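Biliverdin reductase (Synechocystis sp., PDB 5B3T) reduces biliverdin, an open-chain tetrapyrrole of the heme-degrading pathway, probably with NADPH held by its Rossmann-fold domain. Local coordinates at residues V16-T21 with S38-F43; Q26-V31 with Q289-V294; A68-P73 with L95-H100. One frame throughout, in Å; residues are numbered along the deposited sequence.

Contact 1: residues V16-T21 with S38-F43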
# COMPACT_ATOMS: atom_id res chain seq x y z
N VAL A 16 -20.45 -2.58 5.88
CA VAL A 16 -19.20 -2.59 5.14
C VAL A 16 -19.26 -3.65 4.05
O VAL A 16 -19.69 -4.78 4.30
CB VAL A 16 -18.00 -2.83 6.07
CG1 VAL A 16 -16.69 -2.77 5.29
CG2 VAL A 16 -17.99 -1.81 7.20
N GLY A 17 -18.82 -3.29 2.86
CA GLY A 17 -18.52 -4.25 1.81
C GLY A 17 -17.03 -4.20 1.51
O GLY A 17 -16.44 -3.12 1.42
N ILE A 18 -16.43 -5.38 1.36
CA ILE A 18 -14.98 -5.50 1.20
C ILE A 18 -14.70 -6.00 -0.21
O ILE A 18 -15.13 -7.09 -0.59
CB ILE A 18 -14.38 -6.45 2.25
CG1 ILE A 18 -14.53 -5.85 3.65
CG2 ILE A 18 -12.92 -6.73 1.93
CD1 ILE A 18 -13.91 -6.69 4.74
N VAL A 19 -13.96 -5.21 -0.98
CA VAL A 19 -13.53 -5.60 -2.32
C VAL A 19 -12.11 -6.12 -2.18
O VAL A 19 -11.15 -5.35 -2.10
CB VAL A 19 -13.63 -4.45 -3.32
CG1 VAL A 19 -13.21 -4.90 -4.70
CG2 VAL A 19 -15.05 -3.89 -3.35
N GLY A 20 -11.96 -7.45 -2.16
CA GLY A 20 -10.67 -8.06 -1.95
C GLY A 20 -10.71 -9.13 -0.88
O GLY A 20 -11.60 -9.13 -0.02
N THR A 21 -9.75 -10.06 -0.93
CA THR A 21 -9.73 -11.18 0.01
C THR A 21 -8.34 -11.44 0.58
O THR A 21 -8.16 -12.44 1.28
CB THR A 21 -10.27 -12.46 -0.65
OG1 THR A 21 -9.52 -12.72 -1.84
CG2 THR A 21 -11.74 -12.31 -1.00
N SER A 38 -19.84 -1.58 13.70
CA SER A 38 -19.80 -1.92 12.29
C SER A 38 -20.31 -3.33 12.07
O SER A 38 -20.40 -4.14 13.01
CB SER A 38 -18.38 -1.77 11.71
OG SER A 38 -17.43 -2.47 12.50
N GLN A 39 -20.63 -3.63 10.81
CA GLN A 39 -21.20 -4.91 10.41
C GLN A 39 -20.70 -5.24 9.01
O GLN A 39 -20.88 -4.43 8.09
CB GLN A 39 -22.73 -4.87 10.44
CG GLN A 39 -23.41 -6.15 10.00
CD GLN A 39 -23.28 -7.27 11.02
OE1 GLN A 39 -23.24 -7.02 12.22
NE2 GLN A 39 -23.22 -8.51 10.53
N LEU A 40 -20.08 -6.40 8.85
CA LEU A 40 -19.63 -6.86 7.54
C LEU A 40 -20.81 -7.48 6.79
O LEU A 40 -21.39 -8.46 7.26
CB LEU A 40 -18.48 -7.85 7.69
CG LEU A 40 -17.94 -8.56 6.45
CD1 LEU A 40 -17.50 -7.57 5.39
CD2 LEU A 40 -16.79 -9.49 6.83
N VAL A 41 -21.16 -6.91 5.65
CA VAL A 41 -22.35 -7.32 4.90
C VAL A 41 -22.00 -8.18 3.69
O VAL A 41 -22.62 -9.22 3.47
CB VAL A 41 -23.17 -6.08 4.49
CG1 VAL A 41 -24.26 -6.47 3.50
CG2 VAL A 41 -23.76 -5.40 5.72
N SER A 42 -21.03 -7.76 2.89
CA SER A 42 -20.69 -8.48 1.67
C SER A 42 -19.21 -8.34 1.37
O SER A 42 -18.50 -7.55 2.00
CB SER A 42 -21.53 -8.00 0.48
OG SER A 42 -21.30 -6.62 0.22
N PHE A 43 -18.75 -9.12 0.40
CA PHE A 43 -17.38 -9.00 -0.09
C PHE A 43 -17.33 -9.51 -1.52
O PHE A 43 -18.26 -10.15 -2.01
CB PHE A 43 -16.38 -9.75 0.80
CG PHE A 43 -16.28 -11.22 0.49
CD1 PHE A 43 -17.22 -12.11 0.98
CD2 PHE A 43 -15.25 -11.70 -0.30
CE1 PHE A 43 -17.13 -13.46 0.69
CE2 PHE A 43 -15.16 -13.05 -0.59
CZ PHE A 43 -16.10 -13.93 -0.09
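Strands 14-19 and 38-44, joined by helix 23-34, form the first beta-alpha-beta unit of the Rossmann fold, and here they run side by side in parallel at the edge of its five-stranded sheet. Backbone hydrogen bonds carry the pairing. Val16 is gripped at both ends: its N donates to Gln39 O (2.9 Å), nearly along the carbonyl axis, and its O accepts from Val41 N (2.9 Å) in an almost straight bond of 170°. Ile18 N then reaches Ser42 O at 3.1 Å from 31° above the carbonyl plane. The partner of Val16 is Leu40 but that of Gly17 is Ser42, so Val41 is the extra residue of a beta bulge.

Weaker CH...O contacts fill in between these bonds. Gly17 CA approaches Ser42 O at 3.3 Å, and Phe43 CA comes to 3.0 Å from Ile18 O. A side chain on Gly17 would crowd the Ser42 hydroxyl.

The apolar packing lies on the face that carries Val16, Ile18, Leu40 and Phe43. Ile18 and Leu40 cross at about a right angle, Ile18 CD1 and Leu40 CD1 3.8 Å apart beneath Ala29 of helix 23-34. Phe43 holds its ring in the crowded position between backbone N and carbonyl carbon (chi1 83°). From there Phe43 CE2 meets Thr21 CG2 at 3.5 Å, the two side chains crossing obliquely, while Phe54 of helix 48-58 meets the same ring.

Thr21 binds NADP(+) in the cofactor complex, and it stands on the turn after strand 14-19 beside Asn50, another cofactor residue. The chemistry thus divides the work: main-chain polar groups fix the register and its bulge, and mainly apolar side-chain contacts line the face that helices 23-34 and 48-58 cover and reach, at Phe43, the methyl of a cofactor-binding threonine.

Contact 2: residues Q26-V31 with Q289-V294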
# COMPACT_ATOMS: atom_id res chain seq x y z
N GLN A 26 -8.52 -9.16 5.03
CA GLN A 26 -8.78 -10.03 6.18
C GLN A 26 -8.62 -9.27 7.49
O GLN A 26 -9.45 -9.41 8.40
CB GLN A 26 -7.85 -11.24 6.13
CG GLN A 26 -8.15 -12.20 4.98
CD GLN A 26 -7.08 -13.25 4.79
OE1 GLN A 26 -6.46 -13.71 5.74
NE2 GLN A 26 -6.85 -13.64 3.53
N ARG A 27 -7.57 -8.46 7.61
CA ARG A 27 -7.37 -7.68 8.83
C ARG A 27 -8.51 -6.70 9.05
O ARG A 27 -9.00 -6.54 10.17
CB ARG A 27 -6.03 -6.94 8.77
CG ARG A 27 -4.82 -7.84 8.78
CD ARG A 27 -4.88 -8.80 9.95
NE ARG A 27 -3.63 -9.52 10.15
CZ ARG A 27 -3.51 -10.63 10.87
NH1 ARG A 27 -4.58 -11.15 11.45
NH2 ARG A 27 -2.33 -11.21 11.01
N ARG A 28 -8.95 -6.02 7.98
CA ARG A 28 -10.09 -5.12 8.10
C ARG A 28 -11.35 -5.88 8.49
O ARG A 28 -12.12 -5.44 9.36
CB ARG A 28 -10.31 -4.37 6.78
CG ARG A 28 -9.15 -3.49 6.34
CD ARG A 28 -9.10 -2.18 7.10
NE ARG A 28 -8.11 -1.27 6.53
CZ ARG A 28 -7.84 -0.07 7.00
NH1 ARG A 28 -8.47 0.39 8.07
NH2 ARG A 28 -6.92 0.69 6.41
N ALA A 29 -11.58 -7.04 7.87
CA ALA A 29 -12.77 -7.83 8.17
C ALA A 29 -12.79 -8.27 9.62
O ALA A 29 -13.85 -8.27 10.26
CB ALA A 29 -12.84 -9.04 7.24
N GLU A 30 -11.63 -8.64 10.16
CA GLU A 30 -11.57 -9.09 11.55
C GLU A 30 -12.03 -7.99 12.51
O GLU A 30 -12.78 -8.26 13.45
CB GLU A 30 -10.16 -9.56 11.89
CG GLU A 30 -9.75 -10.86 11.21
CD GLU A 30 -8.28 -11.19 11.37
OE1 GLU A 30 -7.50 -10.28 11.72
OE2 GLU A 30 -7.90 -12.36 11.15
N VAL A 31 -11.59 -6.75 12.27
CA VAL A 31 -11.93 -5.67 13.19
C VAL A 31 -13.36 -5.17 12.96
O VAL A 31 -14.07 -4.85 13.91
CB VAL A 31 -10.90 -4.53 13.06
CG1 VAL A 31 -11.26 -3.38 13.99
CG2 VAL A 31 -9.50 -5.04 13.36
N GLN A 289 -6.01 -0.13 14.80
CA GLN A 289 -6.07 1.28 15.19
C GLN A 289 -6.61 2.14 14.06
O GLN A 289 -7.41 3.05 14.29
CB GLN A 289 -4.68 1.78 15.61
CG GLN A 289 -4.11 1.07 16.83
CD GLN A 289 -5.12 0.93 17.96
OE1 GLN A 289 -5.43 -0.18 18.40
NE2 GLN A 289 -5.64 2.06 18.42
N ASP A 290 -6.20 1.86 12.82
CA ASP A 290 -6.70 2.63 11.69
C ASP A 290 -8.19 2.38 11.45
O ASP A 290 -8.95 3.32 11.21
CB ASP A 290 -5.90 2.32 10.43
CG ASP A 290 -6.24 3.24 9.28
OD1 ASP A 290 -5.73 4.38 9.27
OD2 ASP A 290 -7.03 2.84 8.40
N THR A 291 -8.61 1.11 11.53
CA THR A 291 -10.02 0.80 11.36
C THR A 291 -10.86 1.47 12.45
O THR A 291 -11.93 2.01 12.16
CB THR A 291 -10.24 -0.72 11.38
OG1 THR A 291 -9.45 -1.33 10.36
CG2 THR A 291 -11.71 -1.05 11.15
N GLU A 292 -10.38 1.44 13.69
CA GLU A 292 -11.12 2.07 14.78
C GLU A 292 -11.17 3.58 14.62
O GLU A 292 -12.17 4.22 14.96
CB GLU A 292 -10.52 1.67 16.12
CG GLU A 292 -10.73 0.19 16.46
CD GLU A 292 -10.06 -0.23 17.75
OE1 GLU A 292 -9.22 0.54 18.27
OE2 GLU A 292 -10.37 -1.33 18.25
N ALA A 293 -10.09 4.18 14.10
CA ALA A 293 -10.12 5.61 13.82
C ALA A 293 -11.15 5.94 12.75
O ALA A 293 -11.85 6.95 12.84
CB ALA A 293 -8.72 6.09 13.40
N VAL A 294 -11.25 5.10 11.72
CA VAL A 294 -12.25 5.30 10.67
C VAL A 294 -13.65 5.21 11.26
O VAL A 294 -14.52 6.04 10.97
CB VAL A 294 -12.04 4.29 9.53
CG1 VAL A 294 -13.26 4.24 8.63
CG2 VAL A 294 -10.80 4.65 8.72
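Helix 23-34, the helix of the Rossmann beta-alpha-beta unit, packs here against helix 283-300 from the C-terminal part of the chain. Their local axes cross at -55° and pass 9.8 Å apart.

The polar part belongs to Arg28, whose chain bends at chi2 (-78°) and then extends toward the other helix. Its guanidinium meets Asp290 end-on, in a salt bridge of two nitrogens to one oxygen: Arg28 NH1 and NH2 each lie 2.9 Å from Asp290 OD2. That oxygen sits in the guanidinium plane, although the carboxylate itself is turned 68° from it. Asp290 OD1 is bound in turn by His129 NE2, which steadies the acceptor from strand 128-131. Arg28 NH1 also donates to Thr291 OG1 (3.0 Å), a hydroxyl whose stronger partner is the Phe287 carbonyl one turn back. An alanine in place of Arg28 would remove both bonds to Asp290 and the one to Thr291, and would probably leave the carboxylate with less compensation for its charge and the two helices more loosely joined.

The apolar part is small. Val31 and Thr291 lie alongside each other, pointing opposite ways, and Val31 CG1 touches Thr291 CG2 at 3.7 Å.

The two bonds into Asp290 OD2 differ in kind: Arg28 NH1 takes the anti lone pair, whereas NH2 comes in from above the carboxylate plane.

Contact 3: residues A68-P73 with L95-H100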
# COMPACT_ATOMS: atom_id res chain seq x y z
N ALA A 68 -21.69 -4.79 -8.43
CA ALA A 68 -22.91 -5.04 -7.66
C ALA A 68 -22.70 -4.72 -6.18
O ALA A 68 -23.61 -4.20 -5.52
CB ALA A 68 -23.36 -6.49 -7.84
N LEU A 69 -21.52 -5.03 -5.65
CA LEU A 69 -21.24 -4.75 -4.24
C LEU A 69 -21.34 -3.26 -3.95
O LEU A 69 -22.01 -2.84 -3.00
CB LEU A 69 -19.85 -5.28 -3.87
CG LEU A 69 -19.40 -5.12 -2.41
CD1 LEU A 69 -18.49 -6.27 -2.03
CD2 LEU A 69 -18.68 -3.79 -2.17
N ILE A 70 -20.66 -2.43 -4.75
CA ILE A 70 -20.60 -1.00 -4.45
C ILE A 70 -21.94 -0.31 -4.68
O ILE A 70 -22.15 0.79 -4.16
CB ILE A 70 -19.48 -0.33 -5.27
CG1 ILE A 70 -19.75 -0.46 -6.77
CG2 ILE A 70 -18.12 -0.92 -4.91
CD1 ILE A 70 -20.16 0.85 -7.43
N ASN A 71 -22.85 -0.93 -5.42
CA ASN A 71 -24.17 -0.36 -5.65
C ASN A 71 -25.23 -0.92 -4.69
O ASN A 71 -26.40 -0.54 -4.80
CB ASN A 71 -24.62 -0.60 -7.09
CG ASN A 71 -23.92 0.33 -8.08
OD1 ASN A 71 -24.28 1.50 -8.20
ND2 ASN A 71 -22.93 -0.19 -8.78
N ASP A 72 -24.84 -1.79 -3.77
CA ASP A 72 -25.78 -2.35 -2.80
C ASP A 72 -26.26 -1.25 -1.86
O ASP A 72 -25.44 -0.59 -1.21
CB ASP A 72 -25.10 -3.47 -2.01
CG ASP A 72 -26.05 -4.22 -1.08
OD1 ASP A 72 -27.15 -3.70 -0.76
OD2 ASP A 72 -25.70 -5.34 -0.66
N PRO A 73 -27.58 -1.00 -1.77
CA PRO A 73 -28.07 0.04 -0.85
C PRO A 73 -27.92 -0.31 0.62
O PRO A 73 -28.07 0.58 1.46
CB PRO A 73 -29.54 0.19 -1.24
CG PRO A 73 -29.89 -1.09 -1.91
CD PRO A 73 -28.65 -1.55 -2.61
N LEU A 95 -17.63 6.04 -4.79
CA LEU A 95 -17.96 7.41 -4.41
C LEU A 95 -19.19 7.91 -5.16
O LEU A 95 -20.05 8.58 -4.59
CB LEU A 95 -16.77 8.34 -4.65
CG LEU A 95 -15.57 8.18 -3.72
CD1 LEU A 95 -14.39 9.01 -4.21
CD2 LEU A 95 -15.95 8.58 -2.30
N GLN A 96 -19.28 7.58 -6.45
CA GLN A 96 -20.44 7.99 -7.24
C GLN A 96 -21.72 7.36 -6.71
O GLN A 96 -22.79 7.96 -6.82
CB GLN A 96 -20.21 7.63 -8.70
CG GLN A 96 -19.16 8.49 -9.40
CD GLN A 96 -19.65 9.89 -9.71
OE1 GLN A 96 -20.75 10.29 -9.31
NE2 GLN A 96 -18.86 10.63 -10.48
N ALA A 97 -21.63 6.16 -6.14
CA ALA A 97 -22.77 5.50 -5.53
C ALA A 97 -23.03 5.97 -4.10
O ALA A 97 -23.88 5.39 -3.41
CB ALA A 97 -22.58 3.98 -5.55
N GLY A 98 -22.32 7.00 -3.64
CA GLY A 98 -22.55 7.54 -2.31
C GLY A 98 -22.02 6.69 -1.18
O GLY A 98 -22.62 6.67 -0.10
N LYS A 99 -20.92 5.98 -1.39
CA LYS A 99 -20.31 5.17 -0.35
C LYS A 99 -19.06 5.86 0.19
O LYS A 99 -18.37 6.59 -0.53
CB LYS A 99 -19.93 3.79 -0.88
CG LYS A 99 -21.04 3.03 -1.58
CD LYS A 99 -22.28 2.94 -0.72
CE LYS A 99 -23.32 2.06 -1.38
NZ LYS A 99 -24.66 2.17 -0.72
N HIS A 100 -18.78 5.62 1.47
CA HIS A 100 -17.47 5.92 2.01
C HIS A 100 -16.47 4.89 1.50
O HIS A 100 -16.81 3.74 1.23
CB HIS A 100 -17.50 5.91 3.54
CG HIS A 100 -18.47 6.89 4.13
ND1 HIS A 100 -18.28 8.26 4.06
CD2 HIS A 100 -19.63 6.71 4.80
CE1 HIS A 100 -19.29 8.87 4.67
NE2 HIS A 100 -20.12 7.95 5.12
O HOH W 1 -26.71 1.87 -3.28
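A Schellman motif closes helix 87-96 within the Rossmann fold, and the turn that follows faces the end of helix 66-70. Gly98, at positive phi, is its C-prime residue and returns its N to Leu95 O (2.9 Å); the chain then turns into strand 100-104, with Lys99 aimed back across the gap.

Lys99 is the main side chain. With CG anti to the carbonyl carbon, the chain bends once, at chi2 (-54°), then runs out extended to its tip. Along the way it passes over the Ile70 carbonyl, with Lys99 CE 3.3 Å from Ile70 O. At the tip Lys99 NZ donates to Asp72 O at 2.9 Å, coming from 31° above the carbonyl plane. Ile75 O is its stronger partner, so the ammonium is held by main-chain carbonyls of the loop beyond helix 66-70, which would probably favour its charged form.

Ala97 points its CB toward the same helix end. Ala97 CB lies 3.5 Å from Ile70 O, while the Ile70 side chain only grazes it, Ile70 CD1 being 4.4 Å from Ala97 CB. Asn71 starts out pointing away, yet its amide oxygen turns back to flank the Ala97 methyl; its ND2 is bound to Gln67 O.

Asp72 keeps its carboxylate off the lysine: CG lies anti to the backbone N, and OD1 instead accepts from Glu74 N. The lysine therefore grips the backbone of Asp72 and not its charge. One water completes the link, donating to Asn71 O at 2.9 Å and receiving a weak bond of 3.3 Å from Lys99 NZ.

Overall arrangement
Contacts 1 and 2 are both buried and share helix 23-34: it is the crossover of the unit in contact 1 and one partner in contact 2, and its Ala29 packs on Ile18 and Leu40. Contact 3 is only partly buried, at the periphery of the same Rossmann domain, where helix 66-70 meets the sheet; it meets contact 1 through Leu69, which lies against Ser42 and Val19. It does not touch contact 2, the centres being about 20 Å apart. Chemistry follows place. Strand pairing uses backbone bonds and an apolar face, the junction between the two parts of the chain uses a buried salt bridge, and the peripheral turns use a lysine, carbonyls and water.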